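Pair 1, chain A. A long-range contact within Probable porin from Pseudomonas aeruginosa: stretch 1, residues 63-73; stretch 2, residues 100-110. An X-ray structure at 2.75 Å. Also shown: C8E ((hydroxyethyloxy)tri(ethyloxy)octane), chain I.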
# COMPACT_ATOMS: atom_id res chain seq x y z
N PHE A 63 -21.93 -13.33 14.82
CA PHE A 63 -21.56 -13.82 13.51
C PHE A 63 -22.01 -12.82 12.49
O PHE A 63 -22.94 -12.06 12.73
CB PHE A 63 -22.22 -15.18 13.24
CG PHE A 63 -21.73 -16.28 14.12
CD1 PHE A 63 -22.33 -16.52 15.36
CD2 PHE A 63 -20.66 -17.06 13.74
CE1 PHE A 63 -21.86 -17.53 16.19
CE2 PHE A 63 -20.19 -18.08 14.56
CZ PHE A 63 -20.79 -18.31 15.79
N GLY A 64 -21.33 -12.82 11.36
CA GLY A 64 -21.69 -11.92 10.29
C GLY A 64 -20.97 -12.32 9.03
O GLY A 64 -20.28 -13.36 8.99
N VAL A 65 -21.13 -11.51 7.99
CA VAL A 65 -20.58 -11.86 6.70
C VAL A 65 -20.08 -10.67 5.91
O VAL A 65 -20.61 -9.56 6.00
CB VAL A 65 -21.57 -12.73 5.85
CG1 VAL A 65 -22.85 -11.96 5.49
CG2 VAL A 65 -20.86 -13.29 4.61
N ASP A 66 -19.02 -10.92 5.16
CA ASP A 66 -18.35 -9.93 4.35
C ASP A 66 -18.24 -10.45 2.94
O ASP A 66 -17.95 -11.63 2.71
CB ASP A 66 -16.96 -9.65 4.90
CG ASP A 66 -16.99 -8.74 6.09
OD1 ASP A 66 -18.11 -8.40 6.55
OD2 ASP A 66 -15.90 -8.35 6.57
N THR A 67 -18.49 -9.57 1.99
CA THR A 67 -18.60 -10.02 0.63
C THR A 67 -18.00 -8.99 -0.29
O THR A 67 -18.29 -7.79 -0.19
CB THR A 67 -20.05 -10.20 0.26
OG1 THR A 67 -20.80 -9.18 0.91
CG2 THR A 67 -20.54 -11.55 0.74
N LEU A 68 -17.16 -9.47 -1.19
CA LEU A 68 -16.61 -8.61 -2.21
C LEU A 68 -17.00 -9.08 -3.60
O LEU A 68 -16.97 -10.27 -3.91
CB LEU A 68 -15.10 -8.53 -2.07
CG LEU A 68 -14.71 -7.77 -0.82
CD1 LEU A 68 -13.68 -8.58 -0.03
CD2 LEU A 68 -14.20 -6.38 -1.19
N ALA A 69 -17.40 -8.13 -4.42
CA ALA A 69 -17.74 -8.43 -5.79
C ALA A 69 -17.12 -7.35 -6.64
O ALA A 69 -17.22 -6.16 -6.30
CB ALA A 69 -19.24 -8.44 -5.97
N MET A 70 -16.45 -7.74 -7.73
CA MET A 70 -15.84 -6.76 -8.61
C MET A 70 -16.11 -7.08 -10.07
O MET A 70 -16.28 -8.24 -10.45
CB MET A 70 -14.34 -6.67 -8.36
CG MET A 70 -14.00 -6.44 -6.92
SD MET A 70 -12.39 -7.10 -6.49
CE MET A 70 -12.47 -7.00 -4.70
N LEU A 71 -16.14 -6.02 -10.87
CA LEU A 71 -16.51 -6.13 -12.27
C LEU A 71 -15.77 -5.07 -13.08
O LEU A 71 -15.91 -3.86 -12.84
CB LEU A 71 -18.03 -5.93 -12.43
CG LEU A 71 -18.50 -6.24 -13.84
CD1 LEU A 71 -18.35 -7.74 -14.12
CD2 LEU A 71 -19.92 -5.76 -14.10
N GLY A 72 -14.96 -5.52 -14.04
CA GLY A 72 -14.11 -4.60 -14.77
C GLY A 72 -14.15 -4.74 -16.28
O GLY A 72 -14.55 -5.78 -16.81
N ILE A 73 -13.74 -3.69 -16.99
CA ILE A 73 -13.60 -3.76 -18.44
C ILE A 73 -12.63 -2.70 -18.98
O ILE A 73 -12.42 -1.66 -18.36
CB ILE A 73 -14.96 -3.62 -19.15
CG1 ILE A 73 -14.81 -3.99 -20.63
CG2 ILE A 73 -15.51 -2.22 -18.99
CD1 ILE A 73 -14.56 -5.47 -20.87
N GLN A 100 -12.78 -8.00 -19.88
CA GLN A 100 -13.83 -8.30 -18.91
C GLN A 100 -13.32 -9.07 -17.69
O GLN A 100 -13.00 -10.24 -17.79
CB GLN A 100 -14.97 -9.08 -19.57
CG GLN A 100 -16.28 -8.29 -19.71
CD GLN A 100 -17.48 -9.19 -20.00
OE1 GLN A 100 -17.81 -10.08 -19.22
NE2 GLN A 100 -18.12 -8.95 -21.14
N TYR A 101 -13.26 -8.38 -16.55
CA TYR A 101 -12.90 -9.01 -15.29
C TYR A 101 -14.16 -9.16 -14.47
O TYR A 101 -14.94 -8.21 -14.35
CB TYR A 101 -11.96 -8.13 -14.46
CG TYR A 101 -10.74 -7.59 -15.17
CD1 TYR A 101 -10.15 -8.29 -16.22
CD2 TYR A 101 -10.17 -6.39 -14.78
CE1 TYR A 101 -9.02 -7.79 -16.87
CE2 TYR A 101 -9.05 -5.88 -15.41
CZ TYR A 101 -8.48 -6.59 -16.46
OH TYR A 101 -7.36 -6.10 -17.09
N ALA A 102 -14.35 -10.33 -13.89
CA ALA A 102 -15.44 -10.54 -12.94
C ALA A 102 -14.92 -11.39 -11.80
O ALA A 102 -14.34 -12.45 -12.02
CB ALA A 102 -16.61 -11.22 -13.62
N LYS A 103 -15.09 -10.89 -10.58
CA LYS A 103 -14.62 -11.61 -9.40
C LYS A 103 -15.47 -11.32 -8.15
O LYS A 103 -16.12 -10.24 -8.02
CB LYS A 103 -13.12 -11.38 -9.15
CG LYS A 103 -12.61 -9.99 -9.50
CD LYS A 103 -11.09 -9.91 -9.39
N ALA A 104 -15.48 -12.31 -7.26
CA ALA A 104 -16.42 -12.33 -6.16
C ALA A 104 -15.85 -13.05 -4.97
O ALA A 104 -15.30 -14.14 -5.08
CB ALA A 104 -17.70 -13.03 -6.58
N GLY A 105 -16.02 -12.44 -3.80
CA GLY A 105 -15.55 -13.07 -2.60
C GLY A 105 -16.52 -13.04 -1.44
O GLY A 105 -17.34 -12.14 -1.31
N VAL A 106 -16.39 -14.05 -0.59
CA VAL A 106 -17.13 -14.11 0.65
C VAL A 106 -16.17 -14.39 1.81
O VAL A 106 -15.20 -15.14 1.66
CB VAL A 106 -18.20 -15.22 0.55
CG1 VAL A 106 -18.71 -15.62 1.91
CG2 VAL A 106 -19.34 -14.74 -0.34
N ALA A 107 -16.41 -13.74 2.95
CA ALA A 107 -15.74 -14.12 4.18
C ALA A 107 -16.72 -14.17 5.32
O ALA A 107 -17.59 -13.31 5.44
CB ALA A 107 -14.60 -13.17 4.51
N GLY A 108 -16.57 -15.19 6.18
CA GLY A 108 -17.31 -15.27 7.42
C GLY A 108 -16.49 -14.64 8.54
O GLY A 108 -15.27 -14.71 8.54
N LYS A 109 -17.18 -14.02 9.50
CA LYS A 109 -16.51 -13.44 10.65
C LYS A 109 -17.19 -13.83 11.95
O LYS A 109 -18.41 -14.01 11.98
CB LYS A 109 -16.42 -11.92 10.52
CG LYS A 109 -17.74 -11.23 10.26
CD LYS A 109 -17.58 -9.77 9.87
CE LYS A 109 -18.94 -9.06 9.88
NZ LYS A 109 -18.96 -7.79 9.08
N MET A 110 -16.40 -13.99 13.02
CA MET A 110 -16.94 -14.08 14.37
C MET A 110 -16.34 -13.00 15.23
O MET A 110 -15.30 -12.42 14.90
CB MET A 110 -16.63 -15.41 15.03
CG MET A 110 -16.95 -16.62 14.23
SD MET A 110 -15.77 -17.87 14.76
CE MET A 110 -15.75 -17.47 16.49
C2 C8E I . -17.29 -14.47 -10.06
C3 C8E I . -18.39 -13.89 -10.93
C4 C8E I . -19.38 -13.13 -10.05
C5 C8E I . -19.10 -11.63 -10.17
C6 C8E I . -20.38 -10.80 -10.05
C7 C8E I . -20.02 -9.32 -9.88
C8 C8E I . -21.25 -8.46 -9.57
O9 C8E I . -20.83 -7.21 -9.05
C10 C8E I . -21.80 -6.19 -9.16

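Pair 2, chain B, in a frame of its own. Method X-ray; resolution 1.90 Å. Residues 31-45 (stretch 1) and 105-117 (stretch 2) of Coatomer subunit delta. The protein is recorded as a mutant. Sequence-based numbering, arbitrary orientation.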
# COMPACT_ATOMS: atom_id res chain seq x y z
N GLY B 31 17.10 -24.43 -7.09
CA GLY B 31 18.13 -23.60 -6.62
C GLY B 31 18.70 -22.66 -7.68
O GLY B 31 19.64 -21.95 -7.38
N THR B 32 18.19 -22.68 -8.89
CA THR B 32 18.73 -21.72 -9.88
C THR B 32 18.32 -20.31 -9.48
O THR B 32 17.12 -20.08 -9.27
CB THR B 32 18.15 -21.97 -11.27
OG1 THR B 32 18.46 -23.32 -11.66
CG2 THR B 32 18.76 -21.02 -12.30
N ILE B 33 19.26 -19.39 -9.42
CA ILE B 33 18.99 -17.98 -9.06
C ILE B 33 18.22 -17.32 -10.19
O ILE B 33 18.67 -17.28 -11.35
CB ILE B 33 20.25 -17.27 -8.68
CG1 ILE B 33 20.96 -17.99 -7.51
CG2 ILE B 33 19.96 -15.84 -8.29
CD1 ILE B 33 22.41 -17.62 -7.34
N HIS B 34 17.04 -16.79 -9.90
CA HIS B 34 16.32 -15.88 -10.82
C HIS B 34 16.65 -14.42 -10.78
O HIS B 34 16.81 -13.82 -11.82
CB HIS B 34 14.81 -16.10 -10.53
CG HIS B 34 13.92 -15.19 -11.30
ND1 HIS B 34 13.43 -14.01 -10.75
CD2 HIS B 34 13.45 -15.25 -12.56
CE1 HIS B 34 12.76 -13.38 -11.67
NE2 HIS B 34 12.74 -14.12 -12.77
N SER B 35 16.88 -13.85 -9.57
CA SER B 35 17.04 -12.44 -9.42
C SER B 35 17.35 -12.13 -8.04
O SER B 35 17.16 -12.99 -7.14
CB SER B 35 15.76 -11.67 -9.76
OG SER B 35 14.68 -12.17 -8.96
N SER B 36 17.87 -10.92 -7.84
CA SER B 36 18.16 -10.40 -6.56
C SER B 36 18.18 -8.87 -6.62
O SER B 36 18.41 -8.24 -7.65
CB SER B 36 19.43 -11.01 -5.87
OG SER B 36 20.59 -10.85 -6.69
N GLU B 37 17.98 -8.27 -5.46
CA GLU B 37 17.97 -6.84 -5.31
C GLU B 37 18.28 -6.47 -3.90
O GLU B 37 17.65 -6.92 -2.93
CB GLU B 37 16.64 -6.26 -5.75
CG GLU B 37 16.50 -4.74 -5.51
CD GLU B 37 15.05 -4.26 -5.56
OE1 GLU B 37 14.13 -4.91 -4.99
OE2 GLU B 37 14.83 -3.21 -6.20
N LEU B 38 19.31 -5.65 -3.75
CA LEU B 38 19.77 -5.15 -2.49
C LEU B 38 19.42 -3.65 -2.39
O LEU B 38 19.80 -2.87 -3.26
CB LEU B 38 21.28 -5.40 -2.35
CG LEU B 38 22.21 -4.94 -1.19
CD1 LEU B 38 22.16 -3.43 -0.75
CD2 LEU B 38 22.16 -5.83 0.04
N LYS B 39 18.88 -3.23 -1.26
CA LYS B 39 18.59 -1.81 -1.00
C LYS B 39 19.24 -1.39 0.20
O LYS B 39 19.25 -2.16 1.21
CB LYS B 39 17.07 -1.62 -0.90
CG LYS B 39 16.37 -1.82 -2.21
CD LYS B 39 14.83 -1.83 -2.02
CE LYS B 39 14.19 -0.51 -2.38
NZ LYS B 39 12.77 -0.74 -2.82
N GLY B 40 19.87 -0.23 0.20
CA GLY B 40 20.51 0.23 1.46
C GLY B 40 20.20 1.64 1.82
O GLY B 40 19.90 2.42 0.94
N VAL B 41 20.34 1.97 3.09
CA VAL B 41 20.23 3.34 3.54
C VAL B 41 21.22 3.58 4.62
O VAL B 41 21.47 2.70 5.50
CB VAL B 41 18.73 3.65 3.99
CG1 VAL B 41 18.34 2.91 5.26
CG2 VAL B 41 18.57 5.12 4.36
N LEU B 42 21.74 4.81 4.68
CA LEU B 42 22.55 5.29 5.74
C LEU B 42 21.73 6.32 6.53
O LEU B 42 21.32 7.32 5.98
CB LEU B 42 23.78 5.92 5.11
CG LEU B 42 24.75 6.12 6.24
CD1 LEU B 42 26.19 5.97 5.88
CD2 LEU B 42 24.55 7.48 6.79
N GLU B 43 21.45 6.03 7.80
CA GLU B 43 20.65 6.87 8.67
C GLU B 43 21.54 7.47 9.74
O GLU B 43 22.44 6.80 10.31
CB GLU B 43 19.57 6.06 9.35
CG GLU B 43 18.48 5.62 8.40
CD GLU B 43 17.39 4.81 9.08
OE1 GLU B 43 17.49 4.50 10.28
OE2 GLU B 43 16.43 4.46 8.39
N LEU B 44 21.29 8.73 10.03
CA LEU B 44 21.97 9.47 11.07
C LEU B 44 21.00 9.89 12.17
O LEU B 44 19.94 10.42 11.84
CB LEU B 44 22.61 10.73 10.38
CG LEU B 44 23.32 11.73 11.27
CD1 LEU B 44 24.46 11.04 11.97
CD2 LEU B 44 23.80 12.92 10.42
N ARG B 45 21.34 9.61 13.42
CA ARG B 45 20.62 10.08 14.59
C ARG B 45 21.60 10.94 15.39
O ARG B 45 22.72 10.52 15.75
CB ARG B 45 20.10 8.96 15.41
CG ARG B 45 18.88 8.21 14.90
CD ARG B 45 18.62 6.94 15.70
NE ARG B 45 18.48 7.17 17.14
CZ ARG B 45 18.40 6.21 18.09
NH1 ARG B 45 18.45 4.96 17.74
NH2 ARG B 45 18.26 6.52 19.37
N GLY B 105 17.58 9.81 7.05
CA GLY B 105 18.08 9.07 5.86
C GLY B 105 18.90 10.00 4.99
O GLY B 105 18.40 11.07 4.54
N VAL B 106 20.19 9.74 4.86
CA VAL B 106 21.06 10.72 4.17
C VAL B 106 21.54 10.20 2.83
O VAL B 106 21.94 10.97 1.96
CB VAL B 106 22.22 11.26 5.04
CG1 VAL B 106 21.70 12.11 6.23
CG2 VAL B 106 23.20 10.20 5.46
N LEU B 107 21.59 8.90 2.71
CA LEU B 107 22.12 8.27 1.54
C LEU B 107 21.43 6.94 1.35
O LEU B 107 21.17 6.21 2.33
CB LEU B 107 23.66 8.08 1.70
CG LEU B 107 24.35 7.36 0.55
CD1 LEU B 107 24.47 8.32 -0.64
CD2 LEU B 107 25.77 6.97 1.02
N ARG B 108 21.13 6.61 0.12
CA ARG B 108 20.50 5.34 -0.26
C ARG B 108 21.19 4.76 -1.50
O ARG B 108 21.86 5.48 -2.27
CB ARG B 108 19.05 5.61 -0.74
CG ARG B 108 18.10 5.82 0.40
CD ARG B 108 16.79 6.29 -0.19
NE ARG B 108 15.71 6.17 0.80
CZ ARG B 108 14.50 6.69 0.64
NH1 ARG B 108 14.20 7.40 -0.47
NH2 ARG B 108 13.59 6.54 1.58
N TRP B 109 21.08 3.45 -1.65
CA TRP B 109 21.68 2.72 -2.73
C TRP B 109 20.81 1.55 -3.07
O TRP B 109 20.02 1.11 -2.27
CB TRP B 109 23.16 2.36 -2.43
CG TRP B 109 23.43 1.59 -1.19
CD1 TRP B 109 23.63 0.23 -1.11
CD2 TRP B 109 23.59 2.11 0.12
NE1 TRP B 109 23.88 -0.12 0.25
CE2 TRP B 109 23.92 1.04 0.99
CE3 TRP B 109 23.63 3.41 0.65
CZ2 TRP B 109 24.05 1.22 2.30
CZ3 TRP B 109 23.79 3.56 1.96
CH2 TRP B 109 23.99 2.52 2.78
N ARG B 110 20.97 1.03 -4.28
CA ARG B 110 20.24 -0.11 -4.76
C ARG B 110 21.01 -0.80 -5.86
O ARG B 110 21.44 -0.15 -6.81
CB ARG B 110 18.89 0.33 -5.33
CG ARG B 110 17.98 -0.82 -5.69
CD ARG B 110 16.55 -0.35 -5.93
NE ARG B 110 16.40 0.20 -7.23
CZ ARG B 110 16.12 -0.49 -8.33
NH1 ARG B 110 15.79 -1.74 -8.28
NH2 ARG B 110 16.01 0.12 -9.50
N LYS B 111 21.06 -2.11 -5.79
CA LYS B 111 21.73 -2.84 -6.86
C LYS B 111 20.98 -4.08 -7.11
O LYS B 111 20.40 -4.70 -6.18
CB LYS B 111 23.19 -3.15 -6.47
CG LYS B 111 23.84 -3.89 -7.59
CD LYS B 111 25.34 -3.80 -7.56
CE LYS B 111 25.94 -4.68 -8.64
NZ LYS B 111 27.38 -4.68 -8.38
N VAL B 112 20.94 -4.45 -8.39
CA VAL B 112 20.24 -5.60 -8.85
C VAL B 112 21.20 -6.62 -9.45
O VAL B 112 22.25 -6.29 -10.02
CB VAL B 112 19.10 -5.33 -9.85
CG1 VAL B 112 18.07 -4.33 -9.32
CG2 VAL B 112 19.58 -5.07 -11.26
N ALA B 113 20.76 -7.86 -9.45
CA ALA B 113 21.53 -8.89 -10.17
C ALA B 113 20.58 -9.86 -10.79
O ALA B 113 19.41 -10.08 -10.32
CB ALA B 113 22.55 -9.54 -9.23
N PRO B 114 20.95 -10.39 -11.98
CA PRO B 114 20.05 -11.21 -12.79
C PRO B 114 20.13 -12.75 -12.49
O PRO B 114 20.70 -13.15 -11.49
CB PRO B 114 20.55 -10.87 -14.21
CG PRO B 114 22.02 -10.82 -14.00
CD PRO B 114 22.24 -10.14 -12.71
N ALA B 115 19.58 -13.52 -13.38
CA ALA B 115 19.53 -14.98 -13.26
C ALA B 115 20.96 -15.53 -13.17
O ALA B 115 21.89 -14.98 -13.77
CB ALA B 115 18.80 -15.55 -14.39
N GLU B 116 21.13 -16.47 -12.28
CA GLU B 116 22.39 -17.22 -12.08
C GLU B 116 23.56 -16.35 -11.54
O GLU B 116 24.69 -16.75 -11.63
CB GLU B 116 22.80 -17.88 -13.38
CG GLU B 116 21.69 -18.64 -14.05
CD GLU B 116 22.29 -19.59 -15.09
OE1 GLU B 116 22.80 -19.09 -16.08
OE2 GLU B 116 22.36 -20.82 -14.87
N ASP B 117 23.28 -15.18 -10.94
CA ASP B 117 24.34 -14.34 -10.41
C ASP B 117 24.18 -14.27 -8.91
O ASP B 117 23.10 -13.83 -8.45
CB ASP B 117 24.21 -12.96 -11.05
CG ASP B 117 25.25 -11.98 -10.57
OD1 ASP B 117 25.81 -12.13 -9.44
OD2 ASP B 117 25.48 -11.01 -11.33
O HOH W 1 20.72 -12.62 -8.73
O HOH W 2 23.12 -12.05 -6.46

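Pair 1 and pair 2 are both antiparallel two-strand ladders, with strand directions 176° and 170° apart, and their central backbones superpose to 0.4 Å. In each, hydrogen-bonded and non-hydrogen-bonded pairs alternate and, as in any extended strand, successive side chains fall on opposite faces. The buried face carries A:Asp66, A:Leu68, A:Met70, A:Lys103 and A:Ala107 in pair 1, and B:Ser36, B:Leu38, B:Leu42, B:Trp109 and B:Ala113 in pair 2.

The most exact match is A:Ala107 with B:Ala113. Each sits in a hydrogen-bonded pair opposite a polar residue, and its small methyl leaves space beside that partner. A:Ala107 N donates to A:Asp66 O at 2.6 Å; B:Ala113 N donates to B:Ser36 O at 3.0 Å. The polar partners, A:Asp66 and B:Ser36, satisfy their buried groups differently. A:Asp66 OD1 forms a salt bridge with A:Lys109 NZ at 2.7 Å, and the extended lysine passes close to A:Gly64: a CB there would clash with A:Lys109 CE. The shorter B:Ser36 relies on water: its OG donates to water 1 at 2.7 Å and accepts from water 2 at 2.8 Å, and both waters donate to B:Asp117 O.

One step along, A:Leu68 and B:Leu38 match, but their partners differ. A:Leu68 lies across from A:Gly105, whose N reaches A:Leu68 O at a very short 2.4 Å. B:Leu38 faces B:Lys111, whose side-chain end leads away, and packs its CD1 4.0 Å from B:Trp109 CD1.

The next pair distributes bulk in contrasting ways. In pair 1, A:Met70 and A:Lys103 share the space with flexible chains, A:Met70 CB lying 3.9 Å from A:Lys103 CG. In pair 2 one large ring lies across from a residue without a side chain: B:Gly40 CA sits over the face of B:Trp109, 3.7 Å from the centroid of its five-membered ring. Glycine suits this place because a CB would lie 2.2 Å from B:Trp109 CE2.

At the following position pair 1 puts its bulk on one strand, while pair 2 has a leucine on each. A:Gly72 lies beside the A:Tyr101 ring, where a CB would be tight against A:Tyr101 CD2. Its match, B:Leu42, instead fills the space, with CB 3.9 Å from B:Trp109 CZ3 and 4.0 Å from B:Leu107 CB. Here pair 2 also departs from the regular ladder: a bulge shifts the register, and B:Leu42 O accepts from B:Val106 N at 2.9 Å.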